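Local coordinates for protein homoserine dehydrogenase (Staphylococcus aureus M1064, PDB 4PG7) that catalyses the NAD(P)-dependent interconversion of aspartate semialdehyde and homoserine, a hydride-transfer step of the aspartic acid pathway, at residues Lys225-Ser230 with Asn241-Arg246; Leu127-Leu132 with Thr229-Phe234; Gly180-Ile185 with Ile266-Lys271; Met175-Gly180 with Ala295-Glu300. One frame throughout, in Å; residues are numbered along the deposited sequence.

Overall arrangement
From the N terminus, residues 127-132 come first; contact 2 brings them to 229-234 and so joins the start of helix 129-141, in the NAD-binding part, to helix 220-234. Before that loop closes, the chain passes 175-180 and 180-185, the first segments of contacts 4 and 3, so contact 2 crosses both. Contact 1 follows at 225-230, shares T229 and S230 with contact 2, and spans the shortest loop, closing at 241-246. Contact 3 then closes at 266-271 and contact 4 at 295-300: contact 1 lies within contact 3, and contact 3 within contact 4. G180 serves both outer contacts, and strands 171-177 and 264-275 pair in the mixed sheet.

Contact 1 of 4, residues Lys225-Ser230 with Asn241-Arg246; sequences KVVITS and NDVKRR. With LYS (lysine), chain K.
Helix 220-234 passes the chain that enters strand 244-245 with V227 and V243 as the closest backbone pair, their CA atoms 7.5 Å apart. No hydrogen bond spans the two segments, and the touching atoms are all methyl groups. CG2 of V243 lies 3.8 Å from CG2 of V227 and 4.3 Å from CG1 of V226, so one branch of V243 meets two consecutive helix residues. That branch stands beside its own backbone N, while CG1 is anti to the N (chi1 -178°). V226 also reaches A281 and V283 of strand 278-289. The helix hydroxyls are satisfied internally: S230 OG bonds to V226 O at 2.8 Å and T229 OG1 to K225 O at 2.7 Å, each from the face opposite to the backbone N-H that shares the acceptor. At the far end R246, anchored through NH1 to V440 O, offers a guanidinium face to the bound lysine, whose NZ sits toward the rim, 3.5 Å from R246 NE. D438 also belongs to this pocket. The pattern is that of a helix packed on a mixed sheet, with strand 244-245 running out into the lysine pocket.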
loop_
_atom_site.group_PDB
_atom_site.type_symbol
_atom_site.label_atom_id
_atom_site.label_comp_id
_atom_site.label_asym_id
_atom_site.label_seq_id
_atom_site.Cartn_x
_atom_site.Cartn_y
_atom_site.Cartn_z
ATOM N N LYS A 225 -12.468 -4.883 11.994
ATOM C CA LYS A 225 -11.256 -4.816 11.184
ATOM C C LYS A 225 -10.012 -4.522 11.999
ATOM O O LYS A 225 -8.918 -4.963 11.634
ATOM C CB LYS A 225 -11.418 -3.812 10.038
ATOM C CG LYS A 225 -12.360 -4.343 8.958
ATOM C CD LYS A 225 -12.770 -3.259 7.984
ATOM C CE LYS A 225 -13.780 -3.780 6.950
ATOM N NZ LYS A 225 -14.552 -2.629 6.410
ATOM N N VAL A 226 -10.163 -3.781 13.094
ATOM C CA VAL A 226 -9.067 -3.574 14.029
ATOM C C VAL A 226 -8.661 -4.874 14.727
ATOM O O VAL A 226 -7.471 -5.120 14.920
ATOM C CB VAL A 226 -9.434 -2.521 15.087
ATOM C CG1 VAL A 226 -8.444 -2.541 16.241
ATOM C CG2 VAL A 226 -9.465 -1.152 14.437
ATOM N N VAL A 227 -9.631 -5.690 15.127
ATOM C CA VAL A 227 -9.318 -7.024 15.665
ATOM C C VAL A 227 -8.514 -7.832 14.644
ATOM O O VAL A 227 -7.474 -8.405 14.961
ATOM C CB VAL A 227 -10.578 -7.817 16.039
ATOM C CG1 VAL A 227 -10.205 -9.238 16.455
ATOM C CG2 VAL A 227 -11.344 -7.136 17.157
ATOM N N ILE A 228 -8.991 -7.861 13.412
ATOM C CA ILE A 228 -8.328 -8.615 12.355
ATOM C C ILE A 228 -6.945 -8.049 12.047
ATOM O O ILE A 228 -5.969 -8.792 11.955
ATOM C CB ILE A 228 -9.162 -8.637 11.056
ATOM C CG1 ILE A 228 -10.514 -9.344 11.255
ATOM C CG2 ILE A 228 -8.398 -9.326 9.932
ATOM C CD1 ILE A 228 -10.403 -10.793 11.692
ATOM N N THR A 229 -6.863 -6.738 11.864
ATOM C CA THR A 229 -5.601 -6.099 11.568
ATOM C C THR A 229 -4.561 -6.326 12.692
ATOM O O THR A 229 -3.373 -6.513 12.405
ATOM C CB THR A 229 -5.796 -4.617 11.258
ATOM O OG1 THR A 229 -6.711 -4.497 10.161
ATOM C CG2 THR A 229 -4.485 -3.949 10.885
ATOM N N SER A 230 -5.015 -6.343 13.941
ATOM C CA SER A 230 -4.140 -6.612 15.083
ATOM C C SER A 230 -3.609 -8.044 15.052
ATOM O O SER A 230 -2.441 -8.303 15.378
ATOM C CB SER A 230 -4.890 -6.393 16.402
ATOM O OG SER A 230 -5.261 -5.035 16.569
ATOM N N ASN A 241 -14.747 -6.963 22.074
ATOM C CA ASN A 241 -15.104 -6.079 23.171
ATOM C C ASN A 241 -13.892 -5.464 23.884
ATOM O O ASN A 241 -14.069 -4.607 24.712
ATOM C CB ASN A 241 -16.076 -6.757 24.154
ATOM C CG ASN A 241 -15.470 -7.952 24.847
ATOM O OD1 ASN A 241 -14.272 -8.204 24.733
ATOM N ND2 ASN A 241 -16.296 -8.700 25.574
ATOM N N ASP A 242 -12.676 -5.897 23.550
ATOM C CA ASP A 242 -11.472 -5.217 23.989
ATOM C C ASP A 242 -11.214 -3.935 23.173
ATOM O O ASP A 242 -10.393 -3.136 23.565
ATOM C CB ASP A 242 -10.236 -6.125 23.854
ATOM C CG ASP A 242 -10.293 -7.371 24.748
ATOM O OD1 ASP A 242 -10.907 -7.315 25.842
ATOM O OD2 ASP A 242 -9.688 -8.402 24.346
ATOM N N VAL A 243 -11.883 -3.742 22.042
ATOM C CA VAL A 243 -11.667 -2.541 21.236
ATOM C C VAL A 243 -12.519 -1.404 21.786
ATOM O O VAL A 243 -13.726 -1.426 21.669
ATOM C CB VAL A 243 -12.007 -2.751 19.751
ATOM C CG1 VAL A 243 -11.727 -1.480 18.942
ATOM C CG2 VAL A 243 -11.209 -3.912 19.182
ATOM N N LYS A 244 -11.885 -0.402 22.372
ATOM C CA LYS A 244 -12.614 0.767 22.846
ATOM C C LYS A 244 -13.178 1.476 21.634
ATOM O O LYS A 244 -12.422 1.871 20.753
ATOM C CB LYS A 244 -11.683 1.693 23.642
ATOM C CG LYS A 244 -11.173 1.060 24.937
ATOM C CD LYS A 244 -10.229 1.997 25.682
ATOM C CE LYS A 244 -9.884 1.477 27.074
ATOM N NZ LYS A 244 -9.164 0.171 27.031
ATOM N N ARG A 245 -14.497 1.650 21.600
ATOM C CA ARG A 245 -15.168 2.081 20.380
ATOM C C ARG A 245 -16.117 3.251 20.585
ATOM O O ARG A 245 -16.876 3.275 21.542
ATOM C CB ARG A 245 -15.953 0.912 19.828
ATOM C CG ARG A 245 -16.734 1.213 18.567
ATOM C CD ARG A 245 -17.474 -0.024 18.101
ATOM N NE ARG A 245 -18.299 -0.584 19.166
ATOM C CZ ARG A 245 -19.471 -0.107 19.570
ATOM N NH1 ARG A 245 -20.012 0.964 19.019
ATOM N NH2 ARG A 245 -20.115 -0.714 20.550
ATOM N N ARG A 246 -16.030 4.226 19.687
ATOM C CA ARG A 246 -16.994 5.309 19.580
ATOM C C ARG A 246 -17.179 5.606 18.094
ATOM O O ARG A 246 -16.205 5.663 17.338
ATOM C CB ARG A 246 -16.493 6.563 20.313
ATOM C CG ARG A 246 -17.281 7.836 19.990
ATOM C CD ARG A 246 -16.600 9.095 20.517
ATOM N NE ARG A 246 -16.691 9.207 21.962
ATOM C CZ ARG A 246 -15.913 9.966 22.737
ATOM N NH1 ARG A 246 -14.916 10.697 22.243
ATOM N NH2 ARG A 246 -16.121 9.962 24.047
HETATM N N LYS K . -23.294 17.193 19.957
HETATM C CA LYS K . -22.965 16.058 20.884
HETATM C C LYS K . -22.514 16.536 22.261
HETATM O O LYS K . -21.748 15.840 22.955
HETATM C CB LYS K . -21.880 15.169 20.272
HETATM C CG LYS K . -21.731 13.824 20.952
HETATM C CD LYS K . -20.291 13.521 21.334
HETATM C CE LYS K . -20.238 12.237 22.131
HETATM N NZ LYS K . -18.862 11.867 22.560
HETATM O OXT LYS K . -22.928 17.617 22.706
#

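Contact 2 of 4, residues Leu127-Leu132 with Thr229-Phe234; sequences LLAVHL and TSYLSF
Y231 meets helix 129-141 with its CB and one ring carbon. Its CB lies 3.8 Å from CB of A129, and its CE2 is 3.9 Å from CB of L132, one helical turn further on. Both alkyl carbons approach the ring obliquely. The helices come close here, with the CA atoms of A129 and Y231 6.0 Å apart, a spacing that the small A129 side chain permits. The same two residues, A129 and L132, also rest on V227 and I228 of helix 220-234. CG of Y231 is anti to its backbone N (chi1 -177°), which carries the ring along the neighbouring helix until OH reaches a hydrogen bond with OE1 of E136. H131, the third helix residue, ties down the start of helix 129-141: its ND1 accepts the N-H of the N-cap residue L128 at 3.2 Å and 159°, the N lying in the imidazole plane. On the other helix S233 OG folds back to T229 O at 2.8 Å. The contact thus joins the NAD-binding part to helix 220-234 by apolar packing; the tie to E136 would limit the swing of the ring about CA-CB, leaving its turn about CB-CG to the packing.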
loop_
_atom_site.group_PDB
_atom_site.type_symbol
_atom_site.label_atom_id
_atom_site.label_comp_id
_atom_site.label_asym_id
_atom_site.label_seq_id
_atom_site.Cartn_x
_atom_site.Cartn_y
_atom_site.Cartn_z
ATOM N N LEU A 127 -15.895 -13.705 10.808
ATOM C CA LEU A 127 -14.774 -14.309 11.549
ATOM C C LEU A 127 -13.911 -13.232 12.208
ATOM O O LEU A 127 -13.575 -12.222 11.592
ATOM C CB LEU A 127 -13.865 -15.126 10.629
ATOM C CG LEU A 127 -14.127 -16.609 10.308
ATOM C CD1 LEU A 127 -15.381 -17.215 10.938
ATOM C CD2 LEU A 127 -13.915 -16.896 8.842
ATOM N N LEU A 128 -13.537 -13.483 13.454
ATOM C CA LEU A 128 -12.684 -12.590 14.215
ATOM C C LEU A 128 -11.399 -13.349 14.524
ATOM O O LEU A 128 -11.219 -14.493 14.063
ATOM C CB LEU A 128 -13.414 -12.113 15.473
ATOM C CG LEU A 128 -14.589 -11.175 15.161
ATOM C CD1 LEU A 128 -15.517 -10.988 16.354
ATOM C CD2 LEU A 128 -14.104 -9.826 14.672
ATOM N N ALA A 129 -10.504 -12.724 15.285
ATOM C CA ALA A 129 -9.181 -13.268 15.498
ATOM C C ALA A 129 -9.232 -14.611 16.230
ATOM O O ALA A 129 -8.492 -15.525 15.878
ATOM C CB ALA A 129 -8.311 -12.291 16.268
ATOM N N VAL A 130 -10.094 -14.706 17.239
ATOM C CA VAL A 130 -10.270 -15.945 18.006
ATOM C C VAL A 130 -10.546 -17.109 17.050
ATOM O O VAL A 130 -9.938 -18.184 17.150
ATOM C CB VAL A 130 -11.423 -15.820 19.036
ATOM C CG1 VAL A 130 -11.764 -17.176 19.656
ATOM C CG2 VAL A 130 -11.037 -14.857 20.153
ATOM N N HIS A 131 -11.418 -16.848 16.086
ATOM C CA HIS A 131 -11.835 -17.854 15.136
ATOM C C HIS A 131 -10.718 -18.233 14.167
ATOM O O HIS A 131 -10.487 -19.422 13.921
ATOM C CB HIS A 131 -13.099 -17.362 14.414
ATOM C CG HIS A 131 -14.191 -16.974 15.363
ATOM N ND1 HIS A 131 -14.650 -15.680 15.498
ATOM C CD2 HIS A 131 -14.846 -17.699 16.298
ATOM C CE1 HIS A 131 -15.578 -15.631 16.436
ATOM N NE2 HIS A 131 -15.709 -16.844 16.943
ATOM N N LEU A 132 -10.041 -17.236 13.609
ATOM C CA LEU A 132 -8.973 -17.485 12.645
ATOM C C LEU A 132 -7.817 -18.249 13.279
ATOM O O LEU A 132 -7.188 -19.086 12.628
ATOM C CB LEU A 132 -8.447 -16.183 12.048
ATOM C CG LEU A 132 -9.438 -15.378 11.202
ATOM C CD1 LEU A 132 -8.830 -14.023 10.843
ATOM C CD2 LEU A 132 -9.865 -16.145 9.951
ATOM N N THR A 229 -6.863 -6.738 11.864
ATOM C CA THR A 229 -5.601 -6.099 11.568
ATOM C C THR A 229 -4.561 -6.326 12.692
ATOM O O THR A 229 -3.373 -6.513 12.405
ATOM C CB THR A 229 -5.796 -4.617 11.258
ATOM O OG1 THR A 229 -6.711 -4.497 10.161
ATOM C CG2 THR A 229 -4.485 -3.949 10.885
ATOM N N SER A 230 -5.015 -6.343 13.941
ATOM C CA SER A 230 -4.140 -6.612 15.083
ATOM C C SER A 230 -3.609 -8.044 15.052
ATOM O O SER A 230 -2.441 -8.303 15.378
ATOM C CB SER A 230 -4.890 -6.393 16.402
ATOM O OG SER A 230 -5.261 -5.035 16.569
ATOM N N TYR A 231 -4.470 -8.973 14.666
ATOM C CA TYR A 231 -4.071 -10.373 14.527
ATOM C C TYR A 231 -3.014 -10.560 13.426
ATOM O O TYR A 231 -2.007 -11.214 13.638
ATOM C CB TYR A 231 -5.292 -11.244 14.245
ATOM C CG TYR A 231 -4.951 -12.714 14.156
ATOM C CD1 TYR A 231 -4.390 -13.377 15.239
ATOM C CD2 TYR A 231 -5.174 -13.431 12.982
ATOM C CE1 TYR A 231 -4.056 -14.719 15.154
ATOM C CE2 TYR A 231 -4.857 -14.778 12.893
ATOM C CZ TYR A 231 -4.298 -15.414 13.981
ATOM O OH TYR A 231 -3.985 -16.739 13.878
ATOM N N LEU A 232 -3.243 -9.945 12.271
ATOM C CA LEU A 232 -2.309 -10.008 11.171
ATOM C C LEU A 232 -1.015 -9.228 11.432
ATOM O O LEU A 232 0.049 -9.695 11.059
ATOM C CB LEU A 232 -2.966 -9.503 9.886
ATOM C CG LEU A 232 -4.151 -10.351 9.407
ATOM C CD1 LEU A 232 -4.814 -9.707 8.205
ATOM C CD2 LEU A 232 -3.709 -11.774 9.071
ATOM N N SER A 233 -1.095 -8.077 12.104
ATOM C CA SER A 233 0.085 -7.248 12.387
ATOM C C SER A 233 0.940 -7.731 13.553
ATOM O O SER A 233 2.171 -7.689 13.488
ATOM C CB SER A 233 -0.330 -5.791 12.677
ATOM O OG SER A 233 -0.987 -5.231 11.556
ATOM N N PHE A 234 0.291 -8.122 14.641
ATOM C CA PHE A 234 0.981 -8.391 15.885
ATOM C C PHE A 234 0.972 -9.857 16.281
ATOM O O PHE A 234 1.586 -10.201 17.289
ATOM C CB PHE A 234 0.328 -7.620 17.025
ATOM C CG PHE A 234 0.173 -6.156 16.771
ATOM C CD1 PHE A 234 1.244 -5.398 16.325
ATOM C CD2 PHE A 234 -1.031 -5.520 17.045
ATOM C CE1 PHE A 234 1.098 -4.043 16.108
ATOM C CE2 PHE A 234 -1.171 -4.160 16.843
ATOM C CZ PHE A 234 -0.106 -3.420 16.379
#

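Contact 3 of 4, residues Gly180-Ile185 with Ile266-Lys271; sequences GTSNFI and IKLIGK
N183 lays its amide oxygen against the aliphatic chain of K267, OD1 standing 3.6 Å from CD while the two side chains cross at a slant. The lysine chain bends at its second torsion (chi2 -74°), which turns the chain so that CD passes alongside the amide oxygen, but NZ does not bond to OD1 directly. Water 1 makes the link: it donates to N183 OD1 at 2.7 Å and to N183 O at 3.2 Å, and accepts from K267 NZ at 2.9 Å. Water 2 donates to the same OD1 at 2.8 Å and accepts from L268 N at 2.7 Å. Two waters therefore grip one carbonyl oxygen, and the second takes up a strand N-H just past the point where strand 171-177, paired through G176 with G270, runs out into a loop. Beside this polar patch S182 turns its side chain to L268, with OG 3.9 Å from CD2, a plain van der Waals contact. The other ends are held by the loop 295-300: N183 ND2 donates to V297 O and D299 O, and K267 NZ donates to V297 O and forms a salt bridge with E298. Helix 180-192 is thus seated on strand 264-275 through a buried, hydrated interface. Every polar group of N183 named here has a partner, which fixes the rotation of its amide: the oxygen faces the two donating waters, the nitrogen the two loop carbonyls. The carboxylate of E298 and the surrounding acceptors would be expected to favour a charged ammonium on K267.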
loop_
_atom_site.group_PDB
_atom_site.type_symbol
_atom_site.label_atom_id
_atom_site.label_comp_id
_atom_site.label_asym_id
_atom_site.label_seq_id
_atom_site.Cartn_x
_atom_site.Cartn_y
_atom_site.Cartn_z
ATOM N N GLY A 180 -15.690 2.585 4.854
ATOM C CA GLY A 180 -15.955 3.516 3.745
ATOM C C GLY A 180 -17.110 4.467 4.015
ATOM O O GLY A 180 -17.037 5.654 3.708
ATOM N N THR A 181 -18.180 3.942 4.597
ATOM C CA THR A 181 -19.401 4.744 4.810
ATOM C C THR A 181 -19.187 5.890 5.791
ATOM O O THR A 181 -19.618 7.022 5.530
ATOM C CB THR A 181 -20.550 3.847 5.305
ATOM O OG1 THR A 181 -20.865 2.896 4.276
ATOM C CG2 THR A 181 -21.775 4.677 5.634
ATOM N N SER A 182 -18.519 5.607 6.907
ATOM C CA SER A 182 -18.235 6.663 7.873
ATOM C C SER A 182 -17.288 7.705 7.336
ATOM O O SER A 182 -17.446 8.878 7.593
ATOM C CB SER A 182 -17.613 6.117 9.142
ATOM O OG SER A 182 -18.569 5.456 9.930
ATOM N N ASN A 183 -16.271 7.266 6.602
ATOM C CA ASN A 183 -15.360 8.206 6.006
ATOM C C ASN A 183 -16.060 9.063 4.975
ATOM O O ASN A 183 -15.816 10.274 4.903
ATOM C CB ASN A 183 -14.172 7.506 5.372
ATOM C CG ASN A 183 -12.998 8.433 5.225
ATOM O OD1 ASN A 183 -12.619 9.116 6.195
ATOM N ND2 ASN A 183 -12.404 8.481 4.039
ATOM N N PHE A 184 -16.931 8.455 4.184
ATOM C CA PHE A 184 -17.736 9.212 3.205
ATOM C C PHE A 184 -18.530 10.315 3.895
ATOM O O PHE A 184 -18.555 11.464 3.449
ATOM C CB PHE A 184 -18.678 8.291 2.432
ATOM C CG PHE A 184 -19.510 9.014 1.393
ATOM C CD1 PHE A 184 -19.068 9.139 0.086
ATOM C CD2 PHE A 184 -20.716 9.600 1.735
ATOM C CE1 PHE A 184 -19.828 9.843 -0.878
ATOM C CE2 PHE A 184 -21.476 10.297 0.799
ATOM C CZ PHE A 184 -21.020 10.427 -0.509
ATOM N N ILE A 185 -19.172 9.963 5.006
ATOM C CA ILE A 185 -19.997 10.920 5.729
ATOM C C ILE A 185 -19.159 12.071 6.249
ATOM O O ILE A 185 -19.540 13.250 6.110
ATOM C CB ILE A 185 -20.761 10.208 6.870
ATOM C CG1 ILE A 185 -21.847 9.322 6.267
ATOM C CG2 ILE A 185 -21.374 11.210 7.835
ATOM C CD1 ILE A 185 -22.418 8.274 7.199
ATOM N N ILE A 266 -10.964 15.561 10.730
ATOM C CA ILE A 266 -11.494 14.529 11.617
ATOM C C ILE A 266 -11.748 13.262 10.801
ATOM O O ILE A 266 -12.388 13.322 9.760
ATOM C CB ILE A 266 -12.766 15.020 12.327
ATOM C CG1 ILE A 266 -12.434 16.236 13.192
ATOM C CG2 ILE A 266 -13.349 13.921 13.219
ATOM C CD1 ILE A 266 -13.538 16.725 14.090
ATOM N N LYS A 267 -11.246 12.132 11.267
ATOM C CA LYS A 267 -11.474 10.829 10.634
ATOM C C LYS A 267 -11.893 9.864 11.718
ATOM O O LYS A 267 -11.532 10.045 12.892
ATOM C CB LYS A 267 -10.188 10.285 9.959
ATOM C CG LYS A 267 -9.518 11.251 8.978
ATOM C CD LYS A 267 -10.287 11.356 7.677
ATOM C CE LYS A 267 -9.590 12.291 6.712
ATOM N NZ LYS A 267 -10.323 12.358 5.429
ATOM N N LEU A 268 -12.631 8.826 11.333
ATOM C CA LEU A 268 -12.847 7.694 12.217
ATOM C C LEU A 268 -11.646 6.783 12.041
ATOM O O LEU A 268 -11.463 6.190 10.960
ATOM C CB LEU A 268 -14.130 6.953 11.901
ATOM C CG LEU A 268 -14.459 5.795 12.870
ATOM C CD1 LEU A 268 -14.887 6.339 14.220
ATOM C CD2 LEU A 268 -15.542 4.895 12.312
ATOM N N ILE A 269 -10.832 6.681 13.085
ATOM C CA ILE A 269 -9.573 5.934 13.046
ATOM C C ILE A 269 -9.649 4.672 13.904
ATOM O O ILE A 269 -10.064 4.724 15.063
ATOM C CB ILE A 269 -8.426 6.794 13.554
ATOM C CG1 ILE A 269 -8.213 8.023 12.637
ATOM C CG2 ILE A 269 -7.112 6.002 13.684
ATOM C CD1 ILE A 269 -7.752 7.695 11.256
ATOM N N GLY A 270 -9.276 3.543 13.306
ATOM C CA GLY A 270 -9.097 2.298 14.019
ATOM C C GLY A 270 -7.614 2.144 14.222
ATOM O O GLY A 270 -6.809 2.278 13.278
ATOM N N LYS A 271 -7.230 1.913 15.466
ATOM C CA LYS A 271 -5.833 2.006 15.872
ATOM C C LYS A 271 -5.487 0.791 16.699
ATOM O O LYS A 271 -6.279 0.372 17.549
ATOM C CB LYS A 271 -5.690 3.257 16.716
ATOM C CG LYS A 271 -4.301 3.669 17.041
ATOM C CD LYS A 271 -4.245 5.166 17.365
ATOM C CE LYS A 271 -4.901 5.539 18.685
ATOM N NZ LYS A 271 -4.964 7.041 18.827
HETATM O O HOH W 1 -13.129 11.763 5.670
HETATM O O HOH W 2 -13.031 8.002 8.750
#

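Contact 4 of 4, residues Met175-Gly180 with Ala295-Glu300; sequences MGILNG and AAVEDE
The flat groups that meet between M175-G180 and A295-E300 are backbone carbonyls, not rings. O of G180 faces CA of E300 at 3.6 Å with an angle of 166° at the hydrogen, a nearly straight CA-H...O contact. D299 O lies 3.7 Å from the same G180 O, two acceptors with no bond between them. The CA atoms of G180 and E300 are 4.0 Å apart, and E300 O comes to 3.6 Å from G180 CA, an approach that relies on the glycine having no side chain. E300 itself turns away: CG sits between the backbone N and the carbonyl carbon (chi1 75°), and the chain bends again at chi2, so that of its side chain CB alone stays near G180 O. In the apolar half, with CG1 beside its backbone N and the chain extended, I177 carries CD1 to 3.7 Å from V297 CB and 3.9 Å from V297 CG1, the two side chains running past one another head to tail. V297 also packs on Q293 of the second subunit. N179 caps helix 180-192 by accepting S182 N on OD1, and D299 is held by its salt bridge to K191. A295 O and E298 OE2 lie 3.1 Å apart, and K265 NZ binds both, which would ease the crowding of two acceptors. With no conventional hydrogen bond between the segments, the strand end meets the loop through aliphatic packing and a C-H...O contact, and K191, K265 and K267 would be expected to balance the carboxylates of D299 and E298.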
loop_
_atom_site.group_PDB
_atom_site.type_symbol
_atom_site.label_atom_id
_atom_site.label_comp_id
_atom_site.label_asym_id
_atom_site.label_seq_id
_atom_site.Cartn_x
_atom_site.Cartn_y
_atom_site.Cartn_z
ATOM N N MET A 175 -2.670 2.661 12.187
ATOM C CA MET A 175 -3.848 3.518 12.219
ATOM C C MET A 175 -4.524 3.389 10.874
ATOM O O MET A 175 -3.858 3.463 9.838
ATOM C CB MET A 175 -3.462 4.982 12.406
ATOM C CG MET A 175 -2.797 5.289 13.712
ATOM S SD MET A 175 -2.588 7.058 13.878
ATOM C CE MET A 175 -1.294 7.406 12.718
ATOM N N GLY A 176 -5.840 3.246 10.878
ATOM C CA GLY A 176 -6.538 3.056 9.653
ATOM C C GLY A 176 -7.866 3.733 9.544
ATOM O O GLY A 176 -8.557 3.960 10.551
ATOM N N ILE A 177 -8.216 4.063 8.302
ATOM C CA ILE A 177 -9.567 4.445 7.946
ATOM C C ILE A 177 -10.159 3.173 7.370
ATOM O O ILE A 177 -9.718 2.735 6.317
ATOM C CB ILE A 177 -9.565 5.616 6.958
ATOM C CG1 ILE A 177 -9.015 6.857 7.671
ATOM C CG2 ILE A 177 -10.960 5.838 6.384
ATOM C CD1 ILE A 177 -8.618 8.014 6.772
ATOM N N LEU A 178 -11.082 2.547 8.120
ATOM C CA LEU A 178 -11.446 1.162 7.901
ATOM C C LEU A 178 -12.905 0.945 7.582
ATOM O O LEU A 178 -13.344 -0.200 7.444
ATOM C CB LEU A 178 -11.075 0.299 9.104
ATOM C CG LEU A 178 -9.589 0.319 9.463
ATOM C CD1 LEU A 178 -9.349 -0.511 10.712
ATOM C CD2 LEU A 178 -8.751 -0.216 8.317
ATOM N N ASN A 179 -13.648 2.025 7.422
ATOM C CA ASN A 179 -15.046 1.902 7.086
ATOM C C ASN A 179 -15.350 2.991 6.067
ATOM O O ASN A 179 -15.267 4.172 6.375
ATOM C CB ASN A 179 -15.892 2.035 8.364
ATOM C CG ASN A 179 -17.376 1.942 8.081
ATOM O OD1 ASN A 179 -18.097 2.935 8.128
ATOM N ND2 ASN A 179 -17.824 0.745 7.738
ATOM N N GLY A 180 -15.690 2.585 4.854
ATOM C CA GLY A 180 -15.955 3.516 3.745
ATOM C C GLY A 180 -17.110 4.467 4.015
ATOM O O GLY A 180 -17.037 5.654 3.708
ATOM N N ALA A 295 -4.742 12.112 6.393
ATOM C CA ALA A 295 -5.645 13.221 6.335
ATOM C C ALA A 295 -6.272 13.343 4.946
ATOM O O ALA A 295 -7.372 13.872 4.819
ATOM C CB ALA A 295 -4.950 14.520 6.717
ATOM N N ALA A 296 -5.567 12.887 3.914
ATOM C CA ALA A 296 -5.998 13.098 2.524
ATOM C C ALA A 296 -6.927 11.994 2.005
ATOM O O ALA A 296 -7.455 12.115 0.916
ATOM C CB ALA A 296 -4.786 13.189 1.615
ATOM N N VAL A 297 -7.168 10.965 2.808
ATOM C CA VAL A 297 -7.984 9.831 2.414
ATOM C C VAL A 297 -9.477 10.173 2.576
ATOM O O VAL A 297 -9.986 10.285 3.702
ATOM C CB VAL A 297 -7.614 8.602 3.250
ATOM C CG1 VAL A 297 -8.475 7.407 2.887
ATOM C CG2 VAL A 297 -6.139 8.267 3.042
ATOM N N GLU A 298 -10.151 10.360 1.448
ATOM C CA GLU A 298 -11.495 10.948 1.400
ATOM C C GLU A 298 -12.529 9.983 0.869
ATOM O O GLU A 298 -12.203 8.945 0.272
ATOM C CB GLU A 298 -11.505 12.208 0.502
ATOM C CG GLU A 298 -10.649 13.367 1.001
ATOM C CD GLU A 298 -10.965 13.812 2.437
ATOM O OE1 GLU A 298 -12.142 13.855 2.861
ATOM O OE2 GLU A 298 -10.018 14.125 3.172
ATOM N N ASP A 299 -13.783 10.329 1.124
ATOM C CA ASP A 299 -14.935 9.609 0.608
ATOM C C ASP A 299 -14.929 8.165 1.069
ATOM O O ASP A 299 -14.567 7.901 2.208
ATOM C CB ASP A 299 -14.996 9.780 -0.913
ATOM C CG ASP A 299 -15.004 11.243 -1.306
ATOM O OD1 ASP A 299 -15.595 12.067 -0.563
ATOM O OD2 ASP A 299 -14.413 11.594 -2.340
ATOM N N GLU A 300 -15.248 7.231 0.193
ATOM C CA GLU A 300 -15.335 5.827 0.570
ATOM C C GLU A 300 -13.993 5.094 0.562
ATOM O O GLU A 300 -13.948 3.898 0.803
ATOM C CB GLU A 300 -16.354 5.091 -0.310
ATOM C CG GLU A 300 -15.926 4.768 -1.744
ATOM C CD GLU A 300 -16.166 5.886 -2.743
ATOM O OE1 GLU A 300 -16.244 7.085 -2.358
ATOM O OE2 GLU A 300 -16.242 5.564 -3.948
#